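Local coordinates for protein RickCE (Rickettsia bellii, PDB 5HAM) that probably acts as a CE-clan cysteine protease, a bacterial effector that removes ubiquitin from proteins, of which this chain holds the part containing the catalytic domain, at residues Val29-Asn37 / Gln113-Ala124; Gly143-Val151 / Gln208-Gly219. All coordinates share one frame; numbering follows the deposited sequence.

Both contacts pack a helix onto the same mixed five-stranded sheet, but on opposite faces of it. Contact 1 lays helix 96-130 along the edge strand 27-34; contact 2 sets helix 211-223 against strand 147-155, which is separated from 27-34 by strand 135-141. Their centres lie about 15 Å apart, and all of contact 1 precedes contact 2 along the chain. They also meet directly: Ala32 of contact 1 packs its CB at 3.6 Å from Trp147 CZ3 of contact 2. The sheet is thus held between two helical layers, and His146 and Cys211, the probable catalytic pair, both belong to contact 2.

Contact 1: Val29-Asn37 / Gln113-Ala124; sequences VQPAITFRN and QQQINEDILNRA
Edge strand 27-34 of the sheet is pinned to the long helix 96-130 by two side-chain amides, Asn117 and Gln113, that grip Thr34. Asn117 takes both backbone polar atoms: Asn117 OD1 accepts from Thr34 N at 3.1 Å, while Asn117 ND2 gives a nearly straight bond (172°) to Thr34 O at 2.8 Å. That oxygen lies in the amide plane of Asn117, although the donor sits well above the plane of the Thr34 carbonyl. A water shared by Asn117 OD1 and Thr34 OG1 adds to the grip, so the Asn117 amide is fixed in its rotation. One turn earlier, the extended Gln113 chain (chi1 179°, chi2 168°) crosses Thr34 at about a right angle and donates from NE2 to Thr34 OG1 at 2.8 Å, with a weak second bond to Thr34 O.

Towards Ala124 the contact turns apolar. Ile120 CG2 fits against Gln30 CB (3.8 Å) and Ile33 CG1 (3.9 Å), and Ile120 CG1 meets Pro31 CG at 4.0 Å. The bent Gln30 chain lays CG on Ala124 CB, 3.9 Å away.

Strand 135-141 bonds to the backbones of Gln30, Ile33 and Phe35, and its Ala136 and Ile138 lie against Ala124. Helix 175-188 closes another flank: Lys186 forms a salt bridge with Glu118, and Lys179 touches Phe35.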
# COMPACT_ATOMS: atom_id res chain seq x y z
N VAL A 29 -2.74 -12.42 -10.60
CA VAL A 29 -2.27 -11.67 -9.46
C VAL A 29 -1.31 -10.57 -9.90
O VAL A 29 -0.25 -10.86 -10.44
CB VAL A 29 -1.54 -12.57 -8.47
CG1 VAL A 29 -1.01 -11.74 -7.31
CG2 VAL A 29 -2.47 -13.66 -7.99
N GLN A 30 -1.68 -9.32 -9.64
CA GLN A 30 -0.87 -8.18 -10.04
C GLN A 30 0.16 -7.84 -8.98
O GLN A 30 0.01 -8.21 -7.82
CB GLN A 30 -1.76 -6.97 -10.31
CG GLN A 30 -2.70 -7.16 -11.48
CD GLN A 30 -1.94 -7.42 -12.76
OE1 GLN A 30 -0.95 -6.77 -13.04
NE2 GLN A 30 -2.40 -8.40 -13.53
N PRO A 31 1.23 -7.14 -9.38
CA PRO A 31 2.12 -6.55 -8.38
C PRO A 31 1.40 -5.45 -7.61
O PRO A 31 0.41 -4.91 -8.11
CB PRO A 31 3.26 -5.97 -9.22
CG PRO A 31 2.74 -5.91 -10.61
CD PRO A 31 1.76 -7.01 -10.75
N ALA A 32 1.86 -5.14 -6.41
CA ALA A 32 1.16 -4.16 -5.57
C ALA A 32 1.13 -2.76 -6.14
O ALA A 32 2.13 -2.26 -6.65
CB ALA A 32 1.77 -4.13 -4.16
N ILE A 33 -0.03 -2.13 -6.04
CA ILE A 33 -0.13 -0.70 -6.16
C ILE A 33 0.25 -0.11 -4.80
O ILE A 33 -0.25 -0.56 -3.78
CB ILE A 33 -1.53 -0.28 -6.53
CG1 ILE A 33 -1.75 -0.46 -8.04
CG2 ILE A 33 -1.79 1.18 -6.10
CD1 ILE A 33 -3.22 -0.32 -8.44
N THR A 34 1.15 0.86 -4.80
CA THR A 34 1.62 1.44 -3.54
C THR A 34 1.47 2.96 -3.53
O THR A 34 1.79 3.65 -4.49
CB THR A 34 3.09 1.07 -3.24
OG1 THR A 34 3.95 1.65 -4.22
CG2 THR A 34 3.29 -0.44 -3.29
N PHE A 35 0.96 3.47 -2.42
CA PHE A 35 0.84 4.90 -2.25
C PHE A 35 1.74 5.34 -1.12
O PHE A 35 1.91 4.62 -0.12
CB PHE A 35 -0.58 5.29 -1.87
CG PHE A 35 -1.60 5.00 -2.93
CD1 PHE A 35 -1.68 5.79 -4.06
CD2 PHE A 35 -2.51 3.97 -2.76
CE1 PHE A 35 -2.64 5.55 -5.02
CE2 PHE A 35 -3.46 3.72 -3.72
CZ PHE A 35 -3.52 4.51 -4.86
N ARG A 36 2.31 6.53 -1.26
CA ARG A 36 2.96 7.15 -0.14
C ARG A 36 1.83 7.61 0.78
O ARG A 36 0.70 7.81 0.33
CB ARG A 36 3.81 8.31 -0.62
CG ARG A 36 5.02 7.87 -1.47
CD ARG A 36 5.24 8.83 -2.65
NE ARG A 36 4.82 10.17 -2.28
CZ ARG A 36 3.98 10.93 -2.97
NH1 ARG A 36 3.68 12.12 -2.49
NH2 ARG A 36 3.47 10.53 -4.13
N ASN A 37 2.13 7.74 2.07
CA ASN A 37 1.16 8.28 3.03
C ASN A 37 1.43 9.75 3.37
O ASN A 37 0.57 10.43 3.91
CB ASN A 37 1.08 7.43 4.31
CG ASN A 37 2.41 6.80 4.68
OD1 ASN A 37 3.46 7.13 4.12
ND2 ASN A 37 2.38 5.88 5.65
N GLN A 113 6.49 5.82 -9.52
CA GLN A 113 5.43 5.23 -8.70
C GLN A 113 4.00 5.47 -9.23
O GLN A 113 3.19 4.52 -9.32
CB GLN A 113 5.56 5.69 -7.25
CG GLN A 113 4.49 5.14 -6.32
CD GLN A 113 4.82 5.39 -4.85
OE1 GLN A 113 5.42 6.40 -4.50
NE2 GLN A 113 4.47 4.44 -3.99
N GLN A 114 3.67 6.71 -9.59
CA GLN A 114 2.33 6.96 -10.09
C GLN A 114 2.11 6.39 -11.49
O GLN A 114 1.03 5.88 -11.79
CB GLN A 114 1.89 8.43 -9.94
CG GLN A 114 2.22 9.37 -11.06
CD GLN A 114 2.07 10.85 -10.67
OE1 GLN A 114 1.38 11.19 -9.70
NE2 GLN A 114 2.72 11.74 -11.42
N GLN A 115 3.13 6.40 -12.33
CA GLN A 115 2.99 5.74 -13.64
C GLN A 115 2.91 4.21 -13.54
O GLN A 115 2.17 3.57 -14.31
CB GLN A 115 4.11 6.15 -14.60
CG GLN A 115 3.93 5.58 -16.01
CD GLN A 115 2.54 5.86 -16.62
OE1 GLN A 115 1.77 4.94 -16.88
NE2 GLN A 115 2.25 7.14 -16.85
N ILE A 116 3.64 3.62 -12.59
CA ILE A 116 3.63 2.17 -12.40
C ILE A 116 2.28 1.77 -11.82
O ILE A 116 1.69 0.77 -12.25
CB ILE A 116 4.84 1.66 -11.53
CG1 ILE A 116 6.14 1.70 -12.33
CG2 ILE A 116 4.64 0.23 -11.07
CD1 ILE A 116 7.41 1.83 -11.47
N ASN A 117 1.76 2.58 -10.89
CA ASN A 117 0.43 2.33 -10.33
C ASN A 117 -0.64 2.33 -11.42
O ASN A 117 -1.47 1.44 -11.47
CB ASN A 117 0.05 3.34 -9.24
CG ASN A 117 0.78 3.09 -7.92
OD1 ASN A 117 1.32 2.02 -7.69
ND2 ASN A 117 0.76 4.08 -7.04
N GLU A 118 -0.61 3.32 -12.31
CA GLU A 118 -1.51 3.29 -13.46
C GLU A 118 -1.32 2.06 -14.35
O GLU A 118 -2.29 1.45 -14.80
CB GLU A 118 -1.38 4.56 -14.29
CG GLU A 118 -1.91 5.79 -13.63
CD GLU A 118 -1.65 7.02 -14.45
OE1 GLU A 118 -0.99 6.90 -15.50
OE2 GLU A 118 -2.10 8.12 -14.05
N ASP A 119 -0.07 1.69 -14.62
CA ASP A 119 0.18 0.52 -15.46
C ASP A 119 -0.37 -0.78 -14.88
O ASP A 119 -0.87 -1.63 -15.62
CB ASP A 119 1.67 0.41 -15.80
CG ASP A 119 2.15 1.56 -16.66
OD1 ASP A 119 1.33 2.14 -17.41
OD2 ASP A 119 3.35 1.90 -16.58
N ILE A 120 -0.33 -0.91 -13.57
CA ILE A 120 -0.88 -2.10 -12.92
C ILE A 120 -2.40 -2.15 -13.06
O ILE A 120 -2.96 -3.19 -13.39
CB ILE A 120 -0.45 -2.14 -11.46
CG1 ILE A 120 1.07 -2.33 -11.37
CG2 ILE A 120 -1.19 -3.25 -10.73
CD1 ILE A 120 1.69 -1.83 -10.08
N LEU A 121 -3.05 -1.02 -12.84
CA LEU A 121 -4.48 -0.95 -13.06
C LEU A 121 -4.85 -1.26 -14.50
O LEU A 121 -5.80 -1.99 -14.77
CB LEU A 121 -4.98 0.43 -12.71
CG LEU A 121 -6.00 0.50 -11.58
CD1 LEU A 121 -6.59 1.92 -11.51
CD2 LEU A 121 -7.07 -0.59 -11.77
N ASN A 122 -4.09 -0.70 -15.44
CA ASN A 122 -4.34 -0.99 -16.85
C ASN A 122 -4.07 -2.44 -17.26
O ASN A 122 -4.84 -3.03 -18.02
CB ASN A 122 -3.56 -0.04 -17.75
CG ASN A 122 -4.32 1.25 -18.02
OD1 ASN A 122 -5.55 1.23 -18.15
ND2 ASN A 122 -3.60 2.37 -18.08
N ARG A 123 -2.98 -3.02 -16.76
CA ARG A 123 -2.65 -4.41 -17.03
C ARG A 123 -3.76 -5.32 -16.48
O ARG A 123 -4.19 -6.26 -17.14
CB ARG A 123 -1.30 -4.79 -16.43
CG ARG A 123 -0.89 -6.24 -16.68
CD ARG A 123 -0.92 -6.58 -18.18
NE ARG A 123 -0.59 -7.97 -18.47
CZ ARG A 123 -0.70 -8.53 -19.67
NH1 ARG A 123 -1.15 -7.81 -20.69
NH2 ARG A 123 -0.38 -9.80 -19.85
N ALA A 124 -4.24 -5.01 -15.28
CA ALA A 124 -5.30 -5.78 -14.66
C ALA A 124 -6.54 -5.74 -15.54
O ALA A 124 -7.20 -6.76 -15.76
CB ALA A 124 -5.61 -5.25 -13.25
O HOH W 1 3.88 1.32 -7.18

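Contact 2: Gly143-Val151 / Gln208-Gly219; sequences GYGHWTVLV and QSACGVFTVDNG
Thr215 sets its hydroxyl against the backbone of Trp147, with OG1 3.1 Å from Trp147 C. Its chi1 of -75° puts OG1 beside its own backbone N and swings it back along the helix, where it donates to Cys211 O at 2.7 Å. That bond is made within the helix, and OG1 meets the strand by packing; Thr215 N reaches the same oxygen from the opposite face of its plane, so Cys211 O is gripped twice. The other branch, CG2, lies against Thr148 O.

Strand 147-151 and helix 211-219 run nearly parallel, 13° apart, with their axes approaching to 6.9 Å. This pairing is consistent with the CE-clan protease fold, in which a histidine at the start of a strand faces a cysteine near the N-terminus of a helix; His146, Asp167 and Cys211 probably form the catalytic triad. Cys211 lays CB on Trp147 O (3.4 Å), and its chi1 of -71° directs SG towards the His146 ring, which it approaches obliquely, 4.4 Å from CD2. His146 NE2 is hydrogen-bonded to Asp167, and Tyr175 stacks edge-to-face on the ring.

Trp147 points its CB at the helix, while its indole turns off to pack on Ile14 of helix 11-20. Farther along, Val149 straddles the helix surface: CG1 rests on Asn218 CB at 3.8 Å and CG2 on Gly219 CA at 3.7 Å. At the other end Gln208, its chain bent at chi2, brings NE2 to 2.9 Å from Tyr144 O, and a water donates to both Gly145 O and Gln208 O.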
# COMPACT_ATOMS: atom_id res chain seq x y z
N GLY A 143 -0.14 2.68 2.68
CA GLY A 143 0.88 3.28 3.53
C GLY A 143 1.67 2.10 4.03
O GLY A 143 1.27 0.96 3.77
N TYR A 144 2.78 2.36 4.72
CA TYR A 144 3.67 1.29 5.15
C TYR A 144 2.92 0.16 5.89
O TYR A 144 2.41 0.34 7.00
CB TYR A 144 4.85 1.82 5.99
CG TYR A 144 5.86 0.73 6.28
CD1 TYR A 144 6.89 0.44 5.40
CD2 TYR A 144 5.75 -0.05 7.43
CE1 TYR A 144 7.79 -0.57 5.65
CE2 TYR A 144 6.65 -1.06 7.70
CZ TYR A 144 7.66 -1.32 6.81
OH TYR A 144 8.54 -2.32 7.09
N GLY A 145 2.85 -1.00 5.25
CA GLY A 145 2.23 -2.17 5.85
C GLY A 145 0.71 -2.11 5.93
O GLY A 145 0.08 -3.05 6.41
N HIS A 146 0.13 -1.01 5.47
CA HIS A 146 -1.33 -0.87 5.46
C HIS A 146 -1.87 -1.56 4.22
O HIS A 146 -2.23 -0.91 3.23
CB HIS A 146 -1.72 0.62 5.50
CG HIS A 146 -3.19 0.85 5.65
ND1 HIS A 146 -3.71 2.06 6.08
CD2 HIS A 146 -4.26 0.05 5.40
CE1 HIS A 146 -5.03 1.98 6.10
NE2 HIS A 146 -5.39 0.78 5.69
N TRP A 147 -1.93 -2.88 4.27
CA TRP A 147 -2.28 -3.67 3.10
C TRP A 147 -3.77 -3.78 2.97
O TRP A 147 -4.47 -3.98 3.96
CB TRP A 147 -1.66 -5.06 3.16
CG TRP A 147 -0.24 -5.05 2.89
CD1 TRP A 147 0.77 -5.25 3.77
CD2 TRP A 147 0.37 -4.80 1.63
NE1 TRP A 147 1.98 -5.15 3.14
CE2 TRP A 147 1.76 -4.88 1.81
CE3 TRP A 147 -0.12 -4.54 0.34
CZ2 TRP A 147 2.67 -4.69 0.78
CZ3 TRP A 147 0.77 -4.35 -0.68
CH2 TRP A 147 2.15 -4.43 -0.46
N THR A 148 -4.25 -3.61 1.73
CA THR A 148 -5.65 -3.73 1.37
C THR A 148 -5.73 -4.41 0.00
O THR A 148 -4.69 -4.70 -0.60
CB THR A 148 -6.33 -2.35 1.28
OG1 THR A 148 -5.80 -1.60 0.18
CG2 THR A 148 -6.11 -1.55 2.53
N VAL A 149 -6.93 -4.67 -0.50
CA VAL A 149 -7.03 -5.39 -1.77
C VAL A 149 -8.06 -4.79 -2.73
O VAL A 149 -9.12 -4.31 -2.33
CB VAL A 149 -7.29 -6.91 -1.55
CG1 VAL A 149 -8.70 -7.15 -0.99
CG2 VAL A 149 -7.06 -7.69 -2.83
N LEU A 150 -7.72 -4.82 -4.02
CA LEU A 150 -8.65 -4.39 -5.03
C LEU A 150 -8.76 -5.46 -6.11
O LEU A 150 -7.78 -5.82 -6.72
CB LEU A 150 -8.19 -3.07 -5.64
CG LEU A 150 -9.11 -2.48 -6.71
CD1 LEU A 150 -10.40 -1.95 -6.06
CD2 LEU A 150 -8.41 -1.38 -7.50
N VAL A 151 -9.97 -5.97 -6.32
CA VAL A 151 -10.19 -7.03 -7.32
C VAL A 151 -10.99 -6.51 -8.50
O VAL A 151 -12.05 -5.89 -8.34
CB VAL A 151 -10.89 -8.25 -6.70
CG1 VAL A 151 -10.96 -9.38 -7.71
CG2 VAL A 151 -10.15 -8.70 -5.45
N GLN A 208 -2.89 -3.48 12.67
CA GLN A 208 -2.25 -3.29 11.38
C GLN A 208 -1.41 -4.51 11.01
O GLN A 208 -1.14 -4.76 9.84
CB GLN A 208 -1.41 -2.00 11.35
CG GLN A 208 -0.83 -1.70 9.96
CD GLN A 208 -0.71 -0.22 9.69
OE1 GLN A 208 -1.31 0.60 10.39
NE2 GLN A 208 0.06 0.13 8.66
N SER A 209 -1.01 -5.30 12.00
CA SER A 209 -0.29 -6.53 11.73
C SER A 209 -1.14 -7.50 10.90
O SER A 209 -0.62 -8.34 10.17
CB SER A 209 0.13 -7.21 13.04
OG SER A 209 -0.98 -7.38 13.90
N ALA A 210 -2.46 -7.38 11.02
CA ALA A 210 -3.36 -8.35 10.40
C ALA A 210 -3.77 -7.99 8.97
O ALA A 210 -4.37 -8.81 8.28
CB ALA A 210 -4.59 -8.61 11.28
N CYS A 211 -3.43 -6.77 8.54
CA CYS A 211 -3.73 -6.30 7.16
C CYS A 211 -3.34 -7.26 6.05
O CYS A 211 -4.12 -7.48 5.13
CB CYS A 211 -3.09 -4.94 6.88
SG CYS A 211 -3.89 -3.61 7.80
N GLY A 212 -2.14 -7.82 6.11
CA GLY A 212 -1.70 -8.73 5.07
C GLY A 212 -2.43 -10.07 5.13
O GLY A 212 -2.69 -10.70 4.09
N VAL A 213 -2.76 -10.50 6.35
CA VAL A 213 -3.47 -11.76 6.52
C VAL A 213 -4.81 -11.70 5.80
O VAL A 213 -5.13 -12.57 4.99
CB VAL A 213 -3.70 -12.08 8.03
CG1 VAL A 213 -4.20 -13.50 8.19
CG2 VAL A 213 -2.42 -11.89 8.82
N PHE A 214 -5.57 -10.64 6.06
CA PHE A 214 -6.90 -10.47 5.47
C PHE A 214 -6.90 -10.00 4.02
O PHE A 214 -7.82 -10.33 3.25
CB PHE A 214 -7.76 -9.54 6.33
CG PHE A 214 -8.32 -10.21 7.54
CD1 PHE A 214 -9.49 -10.94 7.45
CD2 PHE A 214 -7.67 -10.12 8.76
CE1 PHE A 214 -10.02 -11.58 8.54
CE2 PHE A 214 -8.18 -10.76 9.87
CZ PHE A 214 -9.37 -11.49 9.76
N THR A 215 -5.89 -9.22 3.64
CA THR A 215 -5.70 -8.87 2.24
C THR A 215 -5.69 -10.14 1.40
O THR A 215 -6.34 -10.22 0.36
CB THR A 215 -4.37 -8.11 2.04
OG1 THR A 215 -4.52 -6.77 2.51
CG2 THR A 215 -3.98 -8.08 0.56
N VAL A 216 -4.97 -11.15 1.87
CA VAL A 216 -4.85 -12.38 1.12
C VAL A 216 -6.19 -13.09 1.08
O VAL A 216 -6.67 -13.49 0.02
CB VAL A 216 -3.78 -13.31 1.74
CG1 VAL A 216 -3.87 -14.74 1.15
CG2 VAL A 216 -2.36 -12.70 1.57
N ASP A 217 -6.81 -13.25 2.24
CA ASP A 217 -8.07 -13.97 2.31
C ASP A 217 -9.19 -13.26 1.55
O ASP A 217 -9.95 -13.91 0.82
CB ASP A 217 -8.46 -14.21 3.76
CG ASP A 217 -9.47 -15.34 3.90
OD1 ASP A 217 -9.04 -16.52 3.86
OD2 ASP A 217 -10.67 -15.05 4.06
N ASN A 218 -9.28 -11.94 1.69
CA ASN A 218 -10.29 -11.16 0.97
C ASN A 218 -10.09 -11.25 -0.53
O ASN A 218 -11.05 -11.51 -1.27
CB ASN A 218 -10.31 -9.69 1.41
CG ASN A 218 -10.68 -9.53 2.88
OD1 ASN A 218 -11.36 -10.39 3.45
ND2 ASN A 218 -10.23 -8.44 3.50
N GLY A 219 -8.86 -11.06 -0.99
CA GLY A 219 -8.56 -11.09 -2.41
C GLY A 219 -8.96 -12.41 -3.04
O GLY A 219 -9.65 -12.44 -4.06
O HOH W 2 0.86 -5.46 7.95